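Local atomic coordinates of leucyl-trna synthetase (Plasmodium falciparum, PDB entry 5FOC), a protein that probably charges tRNA with leucine using ATP and removes wrongly attached amino acids in its editing domain, the part present here. Residues T132-N137 with N293-I298. The protein carries 2 engineered substitutions. Numbering follows the deposited sequence.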
loop_
_atom_site.group_PDB
_atom_site.type_symbol
_atom_site.label_atom_id
_atom_site.label_comp_id
_atom_site.label_asym_id
_atom_site.label_seq_id
_atom_site.Cartn_x
_atom_site.Cartn_y
_atom_site.Cartn_z
ATOM N N THR A 132 10.079 -7.100 7.182
ATOM C CA THR A 132 10.791 -5.881 6.773
ATOM C C THR A 132 9.949 -4.627 7.007
ATOM O O THR A 132 10.463 -3.554 6.725
ATOM C CB THR A 132 11.199 -5.955 5.262
ATOM O OG1 THR A 132 10.050 -5.865 4.398
ATOM C CG2 THR A 132 12.020 -7.295 4.968
ATOM N N ALA A 133 8.735 -4.741 7.513
ATOM C CA ALA A 133 7.827 -3.584 7.598
ATOM C C ALA A 133 8.413 -2.458 8.462
ATOM O O ALA A 133 8.087 -1.240 8.234
ATOM C CB ALA A 133 6.483 -3.981 8.128
ATOM N N TYR A 134 9.209 -2.804 9.464
ATOM C CA TYR A 134 9.823 -1.685 10.317
ATOM C C TYR A 134 10.632 -0.740 9.456
ATOM O O TYR A 134 10.707 0.493 9.809
ATOM C CB TYR A 134 10.699 -2.284 11.406
ATOM C CG TYR A 134 11.458 -1.348 12.305
ATOM C CD1 TYR A 134 10.776 -0.662 13.290
ATOM C CD2 TYR A 134 12.817 -1.258 12.249
ATOM C CE1 TYR A 134 11.462 0.163 14.191
ATOM C CE2 TYR A 134 13.529 -0.425 13.128
ATOM C CZ TYR A 134 12.820 0.243 14.098
ATOM O OH TYR A 134 13.464 1.054 14.972
ATOM N N GLY A 135 11.275 -1.217 8.393
ATOM C CA GLY A 135 12.100 -0.396 7.513
ATOM C C GLY A 135 11.390 0.380 6.431
ATOM O O GLY A 135 12.045 0.935 5.580
ATOM N N GLN A 136 10.059 0.345 6.394
ATOM C CA GLN A 136 9.314 0.969 5.322
ATOM C C GLN A 136 9.595 2.492 5.310
ATOM O O GLN A 136 9.434 3.102 6.367
ATOM C CB GLN A 136 7.816 0.736 5.466
ATOM C CG GLN A 136 7.047 1.200 4.260
ATOM C CD GLN A 136 5.564 0.996 4.321
ATOM O OE1 GLN A 136 5.063 0.312 5.205
ATOM N NE2 GLN A 136 4.829 1.668 3.431
ATOM N N ASN A 137 10.023 2.995 4.180
ATOM C CA ASN A 137 10.285 4.480 4.041
ATOM C C ASN A 137 9.347 5.216 3.118
ATOM O O ASN A 137 9.216 6.461 3.187
ATOM C CB ASN A 137 11.773 4.762 3.788
ATOM C CG ASN A 137 12.359 4.078 2.582
ATOM O OD1 ASN A 137 11.868 2.986 2.172
ATOM N ND2 ASN A 137 13.441 4.610 2.046
ATOM N N ASN A 293 15.209 7.614 5.077
ATOM C CA ASN A 293 16.053 6.423 5.293
ATOM C C ASN A 293 15.194 5.223 5.589
ATOM O O ASN A 293 14.202 5.344 6.318
ATOM C CB ASN A 293 16.969 6.632 6.518
ATOM C CG ASN A 293 18.007 5.527 6.679
ATOM O OD1 ASN A 293 19.027 5.518 6.000
ATOM N ND2 ASN A 293 17.734 4.579 7.555
ATOM N N SER A 294 15.601 4.060 5.051
ATOM C CA SER A 294 14.998 2.758 5.351
ATOM C C SER A 294 15.922 1.958 6.255
ATOM O O SER A 294 17.029 1.666 5.857
ATOM C CB SER A 294 14.851 2.058 4.043
ATOM O OG SER A 294 14.413 0.691 4.274
ATOM N N GLU A 295 15.494 1.666 7.482
ATOM C CA GLU A 295 16.312 0.955 8.426
ATOM C C GLU A 295 16.324 -0.522 7.956
ATOM O O GLU A 295 15.284 -1.099 7.864
ATOM C CB GLU A 295 15.730 1.023 9.822
ATOM C CG GLU A 295 16.608 0.413 10.892
ATOM C CD GLU A 295 17.802 1.267 11.243
ATOM O OE1 GLU A 295 17.645 2.523 11.372
ATOM O OE2 GLU A 295 18.898 0.670 11.375
ATOM N N SER A 296 17.502 -1.037 7.667
ATOM C CA SER A 296 17.638 -2.439 7.172
ATOM C C SER A 296 17.258 -3.403 8.287
ATOM O O SER A 296 17.706 -3.282 9.449
ATOM C CB SER A 296 19.058 -2.685 6.709
ATOM O OG SER A 296 19.149 -3.962 6.069
ATOM N N CYS A 297 16.385 -4.346 7.936
ATOM C CA CYS A 297 15.848 -5.341 8.867
ATOM C C CYS A 297 16.543 -6.716 8.776
ATOM O O CYS A 297 16.375 -7.495 9.688
ATOM C CB CYS A 297 14.333 -5.542 8.642
ATOM S SG CYS A 297 13.422 -3.997 8.958
ATOM N N ILE A 298 17.364 -6.885 7.750
ATOM C CA ILE A 298 17.886 -8.236 7.399
ATOM C C ILE A 298 19.358 -8.128 7.020
ATOM O O ILE A 298 19.715 -7.374 6.115
ATOM C CB ILE A 298 17.121 -8.908 6.227
ATOM C CG1 ILE A 298 15.646 -9.124 6.570
ATOM C CG2 ILE A 298 17.715 -10.317 5.929
ATOM C CD1 ILE A 298 14.760 -9.503 5.411
#
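Gly135 and Ser294 meet through a single direct hydrogen bond, and the packing around it illustrates how a short 3-10 turn can be fastened to an extended loop segment by its glycine. The Ser294 hydroxyl gives its proton to Gly135 O at 2.7 Å, with a C=O...OG angle of 140°. With OG anti to its own backbone N (chi1 173°), the hydroxyl is placed to reach Gly135 O, and it also bonds to Ser260 OG, which ties a third loop into the same point. Just beside it, Gly135 CA lies 3.3 Å from Glu295 O in a bent CA-H...O contact; with no side chain on Gly135, the Glu295 carbonyl can approach this closely. Cys297 fills the next place along: its SG lies 3.6 Å from Gly135 N, near Thr132 O as well, the very pair joined by the backbone bond that closes the turn. Further on, Thr132 CG2 touches Ile298 CD1 at 3.5 Å, while Thr132 OG1 turns to Lys129 O. At the other end the Asn137 amide is laid against Ser294 CB, with Asn137 CG 3.5 Å from it, and Asn137 ND2 bonds to Ser259 OG.

Toward solvent the fit is looser. The Tyr134 and Glu295 side chains run side by side in the same direction, with Tyr134 CE2 3.9 Å from Glu295 CG and the ring and carboxylate planes 46° apart; Glu295 OE1 forms a salt bridge with Lys234. Cys297 SG sits at the edge of that ring, near its plane. Together the two segments join the turn between strands 120-127 and 138-141 of the mixed sheet to the loop leading into strand 298-299, within the editing domain of a class I leucyl-tRNA synthetase.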